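Local coordinates for protein cytidine deaminase (PDB 4WIG) that hydrolytically deaminates cytidine and 2'-deoxycytidine to uridine and 2'-deoxyuridine, using one zinc ion per subunit of a homotetramer, at residues Phe27-Ala32 with Leu55-Ala60; Thr14-Gly19 with Val40-Asn45; Cys92-Leu97 with Asp117-Ala122; Leu34-Arg39 with Gly70-Ala75; Ala20-Ser25 with Asn45-Ser50. The protein carries 1 engineered substitution. All coordinates share one frame; numbering follows the deposited sequence.

Contact 1: residues Phe27-Ala32 with Leu55-Ala60; sequences FAVGAA and LCAECA. With ZN (zinc ion), chain C.
A57 points its CB at strand 29-35, where V29 and A31 both aim their side chains at it and G30 lies between them. V29 brings CG1 in; with that branch anti to the backbone N (chi1 178°) it reaches A57 CB at 3.7 Å. From the other side of G30, A31 CB comes to 3.9 Å of A57 CB. The methyl of A57 is thus seated against the strand, and no hydrogen bond joins the two segments.

The next residue of the helix, E58, leaves the backbone at an angle, and a bend at chi2 (92°) folds its chain so that the carboxylate faces the metal. E58 CG passes A31 CB at 4.4 Å on the way. E58 OE2 takes a hydrogen bond of 2.6 Å from water 1, and that water binds the zinc ion at 1.9 Å. C56, at the N-cap position, binds the zinc ion through SG at 2.3 Å; C89 and C92 complete the set.

E58 is probably the proton donor, as in related deaminases. Its carboxylate is held in the second shell through a metal-bound water that donates to it, which is consistent with a role in moving protons between that water and a substrate.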
# COMPACT_ATOMS: atom_id res chain seq x y z
N PHE A 27 5.07 -15.97 8.08
CA PHE A 27 4.47 -16.63 6.93
C PHE A 27 5.33 -16.33 5.71
O PHE A 27 5.15 -15.30 5.08
CB PHE A 27 3.03 -16.15 6.71
CG PHE A 27 2.31 -16.91 5.63
CD1 PHE A 27 2.11 -18.27 5.75
CD2 PHE A 27 1.83 -16.28 4.50
CE1 PHE A 27 1.44 -18.99 4.77
CE2 PHE A 27 1.16 -16.99 3.51
CZ PHE A 27 0.97 -18.34 3.65
N ALA A 28 6.28 -17.21 5.41
CA ALA A 28 7.20 -16.99 4.30
C ALA A 28 6.50 -17.27 2.98
O ALA A 28 5.76 -18.23 2.87
CB ALA A 28 8.43 -17.87 4.41
N VAL A 29 6.72 -16.40 2.01
CA VAL A 29 6.17 -16.60 0.68
C VAL A 29 7.27 -16.35 -0.32
O VAL A 29 8.03 -15.42 -0.16
CB VAL A 29 4.99 -15.68 0.39
CG1 VAL A 29 4.49 -15.89 -1.03
CG2 VAL A 29 3.87 -15.93 1.39
N GLY A 30 7.36 -17.19 -1.36
CA GLY A 30 8.29 -16.96 -2.45
C GLY A 30 7.56 -17.02 -3.77
O GLY A 30 6.54 -17.71 -3.88
N ALA A 31 8.07 -16.32 -4.78
CA ALA A 31 7.49 -16.40 -6.09
C ALA A 31 8.56 -16.37 -7.16
O ALA A 31 9.64 -15.83 -6.95
CB ALA A 31 6.49 -15.26 -6.29
N ALA A 32 8.26 -16.98 -8.29
CA ALA A 32 9.17 -16.99 -9.43
C ALA A 32 8.36 -16.90 -10.71
O ALA A 32 7.28 -17.49 -10.81
CB ALA A 32 10.00 -18.26 -9.42
N LEU A 55 5.56 -6.01 1.89
CA LEU A 55 5.74 -6.24 0.46
C LEU A 55 5.46 -7.70 0.15
O LEU A 55 6.00 -8.59 0.81
CB LEU A 55 7.17 -5.85 0.06
CG LEU A 55 7.52 -4.38 0.34
CD1 LEU A 55 9.02 -4.13 0.40
CD2 LEU A 55 6.88 -3.50 -0.72
N CYS A 56 4.60 -7.95 -0.84
CA CYS A 56 4.29 -9.30 -1.28
C CYS A 56 5.37 -9.84 -2.20
O CYS A 56 5.98 -9.09 -2.97
CB CYS A 56 2.97 -9.33 -2.04
SG CYS A 56 1.49 -9.29 -1.00
N ALA A 57 5.57 -11.16 -2.17
CA ALA A 57 6.53 -11.83 -3.05
C ALA A 57 6.31 -11.50 -4.52
O ALA A 57 7.27 -11.30 -5.26
CB ALA A 57 6.44 -13.35 -2.84
N GLU A 58 5.05 -11.50 -4.94
CA GLU A 58 4.70 -11.28 -6.32
C GLU A 58 5.06 -9.86 -6.75
O GLU A 58 5.52 -9.66 -7.88
CB GLU A 58 3.22 -11.57 -6.57
CG GLU A 58 2.77 -12.95 -6.08
CD GLU A 58 2.23 -12.93 -4.66
OE1 GLU A 58 2.98 -12.59 -3.72
OE2 GLU A 58 1.05 -13.29 -4.47
N CYS A 59 4.87 -8.89 -5.86
CA CYS A 59 5.34 -7.52 -6.12
C CYS A 59 6.86 -7.46 -6.21
O CYS A 59 7.39 -6.74 -7.04
CB CYS A 59 4.85 -6.55 -5.06
SG CYS A 59 3.07 -6.27 -5.18
N ALA A 60 7.55 -8.21 -5.35
CA ALA A 60 9.00 -8.32 -5.42
C ALA A 60 9.45 -8.88 -6.79
O ALA A 60 10.45 -8.43 -7.35
CB ALA A 60 9.54 -9.18 -4.27
ZN ZN C . -0.06 -10.10 -2.51
O HOH W 1 -0.08 -12.03 -2.53

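Contact 2: residues Thr14-Gly19 with Val40-Asn45; sequences TQAAAG and VVTGCN
G43 O is met by A31 N of the adjoining strand, through a backbone hydrogen bond, and by the methyl of A16, whose CB rests 3.5 Å from that G43 oxygen. A16 CB thus adds only a van der Waals contact to a carbonyl bonded within the sheet. The same methyl also meets T42, CB to CB at 3.9 Å, so A16 sits against the strand where T42 turns its side chain toward the helix.

One step along, the polarity is reversed. A16 O, which accepts the backbone bond from G19 N at 3.0 Å, faces C44, and C44 CB approaches it to 3.3 Å. C44 holds SG between its backbone N and carbonyl carbon (chi1 61°), and this carries the sulphur beyond A16 to the end of the turn, where it lies 3.6 Å from G19 C. T42 and C44, two residues apart, thus both point to the helix, and G43 between them offers only backbone. H66 of a second subunit packs on C44 as well.

No hydrogen bond crosses the contact. On the other side of the sheet V41 packs on V61 and A64 of helix 57-67, so strand 40-44 lies between two helices. That layering, with helix 6-17 on one side of the mixed sheet and helix 57-67 on the other, is the alpha-beta-alpha sandwich of the cytidine deaminase fold.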
# COMPACT_ATOMS: atom_id res chain seq x y z
N THR A 14 10.02 -21.83 -4.31
CA THR A 14 10.35 -22.43 -3.02
C THR A 14 11.69 -21.91 -2.49
O THR A 14 11.80 -21.49 -1.33
CB THR A 14 10.36 -23.98 -3.14
OG1 THR A 14 9.10 -24.39 -3.68
CG2 THR A 14 10.59 -24.65 -1.80
N GLN A 15 12.70 -21.89 -3.36
CA GLN A 15 14.00 -21.36 -3.01
C GLN A 15 13.88 -19.88 -2.62
O GLN A 15 14.49 -19.45 -1.65
CB GLN A 15 14.97 -21.55 -4.18
CG GLN A 15 16.44 -21.55 -3.81
CD GLN A 15 16.95 -20.21 -3.34
OE1 GLN A 15 17.56 -20.10 -2.27
NE2 GLN A 15 16.71 -19.17 -4.13
N ALA A 16 13.09 -19.12 -3.37
CA ALA A 16 12.90 -17.71 -3.09
C ALA A 16 12.30 -17.47 -1.70
O ALA A 16 12.69 -16.54 -1.01
CB ALA A 16 12.02 -17.07 -4.16
N ALA A 17 11.38 -18.33 -1.28
CA ALA A 17 10.70 -18.21 0.01
C ALA A 17 11.65 -18.29 1.19
O ALA A 17 11.38 -17.71 2.24
CB ALA A 17 9.64 -19.29 0.14
N ALA A 18 12.79 -18.96 1.00
CA ALA A 18 13.79 -19.11 2.06
C ALA A 18 14.39 -17.75 2.45
O ALA A 18 14.88 -17.58 3.56
CB ALA A 18 14.88 -20.09 1.65
N GLY A 19 14.34 -16.80 1.52
CA GLY A 19 14.80 -15.45 1.75
C GLY A 19 13.84 -14.52 2.47
O GLY A 19 14.24 -13.41 2.87
N VAL A 40 14.28 -16.18 -15.64
CA VAL A 40 13.39 -16.33 -14.50
C VAL A 40 13.76 -15.29 -13.44
O VAL A 40 14.94 -15.08 -13.16
CB VAL A 40 13.47 -17.76 -13.92
CG1 VAL A 40 12.73 -17.86 -12.58
CG2 VAL A 40 12.87 -18.76 -14.90
N VAL A 41 12.76 -14.62 -12.88
CA VAL A 41 12.98 -13.65 -11.82
C VAL A 41 12.23 -14.12 -10.57
O VAL A 41 11.24 -14.84 -10.69
CB VAL A 41 12.51 -12.24 -12.24
CG1 VAL A 41 13.39 -11.74 -13.38
CG2 VAL A 41 11.05 -12.22 -12.66
N THR A 42 12.73 -13.75 -9.40
CA THR A 42 12.16 -14.25 -8.14
C THR A 42 11.90 -13.12 -7.14
O THR A 42 12.39 -12.02 -7.28
CB THR A 42 13.05 -15.32 -7.47
OG1 THR A 42 14.30 -14.75 -7.08
CG2 THR A 42 13.29 -16.50 -8.36
N GLY A 43 11.09 -13.44 -6.14
CA GLY A 43 10.74 -12.49 -5.11
C GLY A 43 10.29 -13.22 -3.87
O GLY A 43 9.80 -14.36 -3.94
N CYS A 44 10.44 -12.56 -2.73
CA CYS A 44 9.92 -13.07 -1.48
C CYS A 44 9.23 -11.96 -0.72
O CYS A 44 9.48 -10.77 -0.97
CB CYS A 44 11.02 -13.71 -0.64
SG CYS A 44 12.37 -12.60 -0.16
N ASN A 45 8.34 -12.33 0.19
CA ASN A 45 7.69 -11.30 1.01
C ASN A 45 8.61 -10.66 2.07
O ASN A 45 9.63 -11.22 2.49
CB ASN A 45 6.34 -11.77 1.58
CG ASN A 45 6.44 -12.97 2.49
OD1 ASN A 45 7.39 -13.75 2.42
ND2 ASN A 45 5.47 -13.12 3.37

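Contact 3: residues Cys92-Leu97 with Asp117-Ala122; sequences CRQVLL and DLLPDA. With ZN (zinc ion), chain C.
R93 and L119 mark the closest backbone approach, CA to CA 6.6 Å, where segment 92-97 of helix 90-100 runs past a chain that has just stopped being helical. L119 is the first residue after helix 115-118 to leave helical angles (phi -144°), and from there the backbone carries on past the helix to A122.

R93 stretches out from CG to NE and crosses L118 at about a right angle. Its NH1 donates to L118 O at 2.9 Å, in the carbonyl plane on a lone pair and close to the guanidinium plane, while L118 CD2 sits over one face of the group. Further bonds go to P88 O and, in a neighbouring subunit, to P120 O and D121 O.

L119 CD2 sits among R93, Q94 and L97: 3.8 Å from Q94 OE1, 3.9 Å from R93 C and 4.2 Å from L97 CD2. L97 CD2 also meets A122 CB at 3.5 Å, a tight carbon contact. Q94 OE1 accepts from G90 N of that same neighbouring subunit.

Across the helix from this contact, C92 binds the zinc ion. C92 and V95 lean on helix 57-67, and L96 reaches L73 and L76 of strand 73-80 as well as L115 of helix 115-118.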
# COMPACT_ATOMS: atom_id res chain seq x y z
N CYS A 92 -1.82 -8.17 -5.60
CA CYS A 92 -0.86 -8.82 -6.48
C CYS A 92 -1.47 -9.24 -7.82
O CYS A 92 -0.80 -9.15 -8.85
CB CYS A 92 -0.22 -10.01 -5.76
SG CYS A 92 0.91 -9.50 -4.47
N ARG A 93 -2.73 -9.66 -7.83
CA ARG A 93 -3.39 -9.95 -9.11
C ARG A 93 -3.42 -8.69 -9.99
O ARG A 93 -3.12 -8.76 -11.18
CB ARG A 93 -4.80 -10.51 -8.90
CG ARG A 93 -4.76 -11.92 -8.31
CD ARG A 93 -6.14 -12.54 -8.12
NE ARG A 93 -6.06 -13.64 -7.17
CZ ARG A 93 -7.02 -14.52 -6.92
NH1 ARG A 93 -8.17 -14.49 -7.57
NH2 ARG A 93 -6.82 -15.46 -6.01
N GLN A 94 -3.69 -7.53 -9.40
CA GLN A 94 -3.73 -6.28 -10.17
C GLN A 94 -2.32 -5.90 -10.64
O GLN A 94 -2.13 -5.58 -11.81
CB GLN A 94 -4.35 -5.12 -9.36
CG GLN A 94 -4.66 -3.89 -10.21
CD GLN A 94 -5.93 -4.01 -11.04
OE1 GLN A 94 -6.99 -4.42 -10.54
NE2 GLN A 94 -5.85 -3.62 -12.30
N VAL A 95 -1.34 -5.98 -9.74
CA VAL A 95 0.03 -5.65 -10.10
C VAL A 95 0.55 -6.57 -11.22
O VAL A 95 1.11 -6.10 -12.20
CB VAL A 95 0.98 -5.69 -8.86
CG1 VAL A 95 2.43 -5.52 -9.28
CG2 VAL A 95 0.60 -4.59 -7.87
N LEU A 96 0.33 -7.88 -11.08
CA LEU A 96 0.81 -8.84 -12.10
C LEU A 96 0.13 -8.61 -13.46
O LEU A 96 0.76 -8.77 -14.52
CB LEU A 96 0.59 -10.28 -11.62
CG LEU A 96 1.49 -10.78 -10.48
CD1 LEU A 96 1.00 -12.12 -9.95
CD2 LEU A 96 2.92 -10.85 -10.96
N LEU A 97 -1.13 -8.20 -13.44
CA LEU A 97 -1.88 -7.95 -14.68
C LEU A 97 -1.23 -6.87 -15.54
O LEU A 97 -1.23 -6.95 -16.78
CB LEU A 97 -3.32 -7.57 -14.36
CG LEU A 97 -4.27 -7.55 -15.56
CD1 LEU A 97 -4.65 -8.96 -15.97
CD2 LEU A 97 -5.50 -6.72 -15.24
N ASP A 117 -8.82 -15.11 -15.59
CA ASP A 117 -9.85 -15.85 -14.87
C ASP A 117 -9.78 -15.58 -13.37
O ASP A 117 -10.81 -15.64 -12.69
CB ASP A 117 -9.76 -17.35 -15.14
CG ASP A 117 -10.19 -17.71 -16.55
OD1 ASP A 117 -11.20 -17.15 -17.04
OD2 ASP A 117 -9.52 -18.54 -17.19
N LEU A 118 -8.59 -15.28 -12.87
CA LEU A 118 -8.41 -14.94 -11.46
C LEU A 118 -8.74 -13.48 -11.15
O LEU A 118 -8.94 -13.12 -9.99
CB LEU A 118 -6.98 -15.27 -11.00
CG LEU A 118 -6.68 -16.77 -10.96
CD1 LEU A 118 -5.17 -17.01 -10.90
CD2 LEU A 118 -7.34 -17.43 -9.76
N LEU A 119 -8.79 -12.64 -12.17
CA LEU A 119 -9.16 -11.23 -11.98
C LEU A 119 -9.98 -10.78 -13.18
O LEU A 119 -9.50 -10.01 -14.01
CB LEU A 119 -7.92 -10.37 -11.79
CG LEU A 119 -8.16 -8.93 -11.32
CD1 LEU A 119 -8.58 -8.93 -9.86
CD2 LEU A 119 -6.94 -8.04 -11.54
N PRO A 120 -11.22 -11.27 -13.29
CA PRO A 120 -12.04 -10.95 -14.46
C PRO A 120 -12.56 -9.52 -14.43
O PRO A 120 -12.64 -8.90 -13.37
CB PRO A 120 -13.19 -11.96 -14.37
CG PRO A 120 -13.25 -12.39 -12.95
CD PRO A 120 -11.89 -12.19 -12.36
N ASP A 121 -12.88 -8.99 -15.61
CA ASP A 121 -13.43 -7.64 -15.72
C ASP A 121 -12.56 -6.68 -14.90
O ASP A 121 -13.05 -5.90 -14.08
CB ASP A 121 -14.88 -7.61 -15.23
CG ASP A 121 -15.79 -8.55 -16.03
OD1 ASP A 121 -16.57 -9.30 -15.40
OD2 ASP A 121 -15.73 -8.55 -17.27
N ALA A 122 -11.25 -6.76 -15.10
CA ALA A 122 -10.32 -6.04 -14.23
C ALA A 122 -10.38 -4.54 -14.47
O ALA A 122 -10.61 -4.08 -15.59
CB ALA A 122 -8.90 -6.54 -14.44
ZN ZN C . -0.06 -10.10 -2.51
O HOH W 1 -0.08 -12.03 -2.53

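Contact 4: residues Leu34-Arg39 with Gly70-Ala75; sequences LVDDGR and GGRLLA
A classic beta bulge sets L34 opposite both L74 and A75, where strands 29-35 and 73-80 pair antiparallel. L34 N donates to A75 O at 2.8 Å, and L34 O receives L74 N, also at 2.8 Å, in a nearly straight bond (N-H...O 173°). The extra residue shifts the register by one, so that V35 pairs with L73 and D36 N reaches R72 O at 2.8 Å. L74, set in the bulge, lays CD1 against D36 CA at 3.8 Å.

Beyond the bulge, V35 to G38 form a type I turn, and D37 closes an Asx turn by accepting R39 N on OD2. R39 then turns back over this turn, its chain extended from CG to NE, to reach the other segment. R39 NH2 donates to G70 O at 2.9 Å with an N-H...O angle of 163°, and that oxygen lies almost in the guanidinium plane. R39 NH1 forms a salt bridge with D37 OD1 at 2.9 Å, its hydrogen bond weak; it also bonds G70 O weakly and reaches it again through water 2. T68 OG1 accepts from NH2 as well, so the guanidinium is fixed between the turn and the chain leaving helix 57-67.

L34 and A75 share one face of the sheet, and there A75 packs on W6 and L9 of helix 6-17. V35 and L73 occupy the other face and meet L65 of helix 57-67.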
# COMPACT_ATOMS: atom_id res chain seq x y z
N LEU A 34 8.58 -16.67 -15.16
CA LEU A 34 9.23 -16.74 -16.46
C LEU A 34 8.90 -15.46 -17.22
O LEU A 34 7.72 -15.11 -17.40
CB LEU A 34 8.69 -17.92 -17.24
CG LEU A 34 9.23 -18.17 -18.64
CD1 LEU A 34 10.69 -18.57 -18.59
CD2 LEU A 34 8.38 -19.23 -19.32
N VAL A 35 9.95 -14.81 -17.69
CA VAL A 35 9.85 -13.58 -18.47
C VAL A 35 9.88 -13.95 -19.95
O VAL A 35 10.36 -15.04 -20.31
CB VAL A 35 10.99 -12.62 -18.11
CG1 VAL A 35 10.79 -11.26 -18.77
CG2 VAL A 35 11.09 -12.47 -16.59
N ASP A 36 9.34 -13.09 -20.81
CA ASP A 36 9.29 -13.39 -22.25
C ASP A 36 10.62 -13.48 -23.01
O ASP A 36 10.62 -13.87 -24.19
CB ASP A 36 8.34 -12.42 -22.97
CG ASP A 36 8.76 -10.97 -22.86
OD1 ASP A 36 8.09 -10.13 -23.49
OD2 ASP A 36 9.72 -10.63 -22.14
N ASP A 37 11.74 -13.15 -22.37
CA ASP A 37 13.06 -13.42 -22.95
C ASP A 37 13.63 -14.76 -22.46
O ASP A 37 14.77 -15.12 -22.79
CB ASP A 37 14.03 -12.28 -22.64
CG ASP A 37 14.45 -12.26 -21.19
OD1 ASP A 37 15.49 -11.64 -20.88
OD2 ASP A 37 13.75 -12.86 -20.35
N GLY A 38 12.85 -15.47 -21.65
CA GLY A 38 13.23 -16.77 -21.14
C GLY A 38 13.94 -16.79 -19.80
O GLY A 38 14.22 -17.87 -19.29
N ARG A 39 14.25 -15.63 -19.22
CA ARG A 39 14.90 -15.62 -17.90
C ARG A 39 13.84 -15.80 -16.83
O ARG A 39 12.65 -15.62 -17.08
CB ARG A 39 15.72 -14.35 -17.64
CG ARG A 39 14.92 -13.10 -17.31
CD ARG A 39 15.80 -11.89 -17.10
NE ARG A 39 15.06 -10.71 -16.66
CZ ARG A 39 14.32 -9.92 -17.43
NH1 ARG A 39 14.19 -10.14 -18.74
NH2 ARG A 39 13.71 -8.87 -16.90
N GLY A 70 13.39 -5.46 -17.76
CA GLY A 70 11.99 -5.31 -18.09
C GLY A 70 11.47 -6.47 -18.90
O GLY A 70 12.08 -7.55 -18.94
N GLY A 71 10.34 -6.25 -19.56
CA GLY A 71 9.70 -7.27 -20.37
C GLY A 71 8.32 -7.62 -19.83
O GLY A 71 7.74 -6.87 -19.04
N ARG A 72 7.81 -8.76 -20.27
CA ARG A 72 6.48 -9.23 -19.91
C ARG A 72 6.58 -10.58 -19.19
O ARG A 72 7.42 -11.41 -19.55
CB ARG A 72 5.62 -9.41 -21.17
CG ARG A 72 5.35 -8.12 -21.94
CD ARG A 72 4.27 -7.28 -21.29
NE ARG A 72 2.94 -7.89 -21.43
CZ ARG A 72 1.83 -7.41 -20.86
NH1 ARG A 72 1.87 -6.31 -20.11
NH2 ARG A 72 0.67 -8.03 -21.05
N LEU A 73 5.72 -10.80 -18.20
CA LEU A 73 5.67 -12.09 -17.49
C LEU A 73 4.77 -13.05 -18.26
O LEU A 73 3.68 -12.66 -18.69
CB LEU A 73 5.12 -11.91 -16.08
CG LEU A 73 5.87 -10.92 -15.18
CD1 LEU A 73 5.18 -10.83 -13.84
CD2 LEU A 73 7.33 -11.29 -15.03
N LEU A 74 5.23 -14.29 -18.42
CA LEU A 74 4.47 -15.35 -19.09
C LEU A 74 3.82 -16.35 -18.12
O LEU A 74 2.75 -16.89 -18.39
CB LEU A 74 5.38 -16.13 -20.04
CG LEU A 74 5.99 -15.31 -21.18
CD1 LEU A 74 6.78 -16.21 -22.11
CD2 LEU A 74 4.94 -14.53 -21.95
N ALA A 75 4.49 -16.58 -17.00
CA ALA A 75 4.07 -17.58 -16.03
C ALA A 75 4.67 -17.25 -14.68
O ALA A 75 5.81 -16.79 -14.61
CB ALA A 75 4.52 -18.96 -16.49
O HOH W 2 13.27 -8.87 -21.24

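Contact 5: residues Ala20-Ser25 with Asn45-Ser50; sequences AYVPYS and NVDNVS. Engineered in segment 45-50: D47 (natural residue Glu).
Y24 lays its ring obliquely across the backbone of N48 and V49, with CE1 3.4 Å from V49 N and P23 CG over the centre of one face. The ring lies nearly parallel to the carboxylate of D47, their planes 12° apart. D47 is an engineered residue, glutamate in the natural enzyme.

Three donors of the 20-25 loop hold that carboxylate. D47 OD2 accepts Y24 N at 2.8 Å, nearly along the C-O axis, and S25 N at 2.8 Å, in an almost straight bond of 175°. D47 OD1 receives S25 OG at 2.8 Å on its syn lone pair. S25 can do this because its OG stands between backbone N and carbonyl carbon (chi1 70°), turned to the same group its own N-H meets.

Next to it along the chain, Y21 and V46 form a single backbone bridge: Y21 N to N45 O, 3.1 Å, and D47 N to Y21 O, 2.8 Å. The Y21 ring brings its edge to D47 O, CD2 at 3.4 Å. Both tyrosine hydroxyls bond E98 OE1 of a second subunit, while N45 turns its amide to V29 N and F27 O.

N45, V46 and the residue replaced by D47 probably bind substrate, as in related enzymes. Here the engineered carboxylate is held by two backbone N-H groups and a serine hydroxyl, which together fix its position and rotation.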
# COMPACT_ATOMS: atom_id res chain seq x y z
N ALA A 20 12.59 -14.97 2.65
CA ALA A 20 11.52 -14.15 3.23
C ALA A 20 11.91 -13.50 4.54
O ALA A 20 12.46 -14.15 5.43
CB ALA A 20 10.26 -14.98 3.46
N TYR A 21 11.57 -12.22 4.66
CA TYR A 21 11.75 -11.48 5.90
C TYR A 21 10.41 -11.45 6.62
O TYR A 21 9.57 -10.60 6.32
CB TYR A 21 12.25 -10.07 5.59
CG TYR A 21 12.46 -9.22 6.82
CD1 TYR A 21 13.66 -9.28 7.52
CD2 TYR A 21 11.47 -8.37 7.30
CE1 TYR A 21 13.86 -8.52 8.66
CE2 TYR A 21 11.67 -7.61 8.44
CZ TYR A 21 12.87 -7.69 9.11
OH TYR A 21 13.07 -6.94 10.24
N VAL A 22 10.21 -12.38 7.56
CA VAL A 22 8.91 -12.57 8.20
C VAL A 22 8.94 -12.69 9.73
O VAL A 22 8.29 -13.55 10.32
CB VAL A 22 8.15 -13.77 7.58
CG1 VAL A 22 7.67 -13.40 6.18
CG2 VAL A 22 9.02 -15.03 7.55
N PRO A 23 9.67 -11.77 10.39
CA PRO A 23 9.70 -11.83 11.85
C PRO A 23 8.32 -11.70 12.52
O PRO A 23 8.11 -12.31 13.58
CB PRO A 23 10.61 -10.65 12.23
CG PRO A 23 10.54 -9.72 11.07
CD PRO A 23 10.41 -10.61 9.87
N TYR A 24 7.40 -10.95 11.92
CA TYR A 24 6.12 -10.67 12.58
C TYR A 24 5.01 -11.62 12.13
O TYR A 24 4.30 -12.18 12.96
CB TYR A 24 5.71 -9.20 12.39
CG TYR A 24 6.87 -8.26 12.58
CD1 TYR A 24 7.21 -7.34 11.60
CD2 TYR A 24 7.67 -8.34 13.70
CE1 TYR A 24 8.29 -6.50 11.75
CE2 TYR A 24 8.76 -7.50 13.87
CZ TYR A 24 9.06 -6.58 12.88
OH TYR A 24 10.13 -5.75 13.02
N SER A 25 4.89 -11.81 10.82
CA SER A 25 3.85 -12.69 10.25
C SER A 25 4.20 -14.18 10.34
O SER A 25 3.30 -15.03 10.35
CB SER A 25 3.60 -12.33 8.79
OG SER A 25 4.70 -12.69 7.97
N ASN A 45 8.34 -12.33 0.19
CA ASN A 45 7.69 -11.30 1.01
C ASN A 45 8.61 -10.66 2.07
O ASN A 45 9.63 -11.22 2.49
CB ASN A 45 6.34 -11.77 1.58
CG ASN A 45 6.44 -12.97 2.49
OD1 ASN A 45 7.39 -13.75 2.42
ND2 ASN A 45 5.47 -13.12 3.37
N VAL A 46 8.23 -9.45 2.45
CA VAL A 46 9.00 -8.65 3.40
C VAL A 46 8.04 -7.94 4.34
O VAL A 46 7.43 -6.93 3.97
CB VAL A 46 9.91 -7.63 2.68
CG1 VAL A 46 10.84 -6.95 3.68
CG2 VAL A 46 10.73 -8.28 1.58
N ASP A 47 7.92 -8.48 5.55
CA ASP A 47 7.20 -7.86 6.67
C ASP A 47 7.71 -6.44 6.95
O ASP A 47 8.89 -6.14 6.78
CB ASP A 47 7.44 -8.64 7.98
CG ASP A 47 6.58 -9.88 8.13
OD1 ASP A 47 5.83 -10.27 7.21
OD2 ASP A 47 6.71 -10.49 9.22
N ASN A 48 6.80 -5.59 7.43
CA ASN A 48 7.18 -4.36 8.12
C ASN A 48 6.46 -4.26 9.46
O ASN A 48 5.37 -4.80 9.63
CB ASN A 48 6.84 -3.14 7.28
CG ASN A 48 7.48 -1.88 7.82
OD1 ASN A 48 6.82 -1.07 8.49
ND2 ASN A 48 8.76 -1.70 7.55
N VAL A 49 7.08 -3.57 10.41
CA VAL A 49 6.48 -3.39 11.74
C VAL A 49 5.13 -2.67 11.65
O VAL A 49 4.23 -2.91 12.47
CB VAL A 49 7.45 -2.69 12.72
CG1 VAL A 49 7.76 -1.26 12.32
CG2 VAL A 49 6.91 -2.73 14.14
N SER A 50 4.98 -1.77 10.68
CA SER A 50 3.64 -1.30 10.27
C SER A 50 3.19 -2.30 9.22
O SER A 50 3.66 -2.26 8.09
CB SER A 50 3.69 0.13 9.72
OG SER A 50 2.39 0.61 9.39

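Contacts 1, 2 and 4 all involve one sheet: strands 40-44, 29-35 and 73-80 are neighbours in it, with helix 57-67 on one face and helix 6-17 on the other. Contacts 1 and 2 lie closest, centres about 7 Å apart. Contact 5 continues from contact 2 through the shared N45, about 11 Å from contact 1 centre to centre, while contact 4 sits at the far end of the sheet, its centre about 27 Å from that of contact 5. Along the chain contacts 1, 2, 4 and 5 interleave; contact 3 comes last, yet returns to contact 1 through the shared zinc ion. The probable substrate-binding loop and the metal thus lie near one another at one end of the sheet.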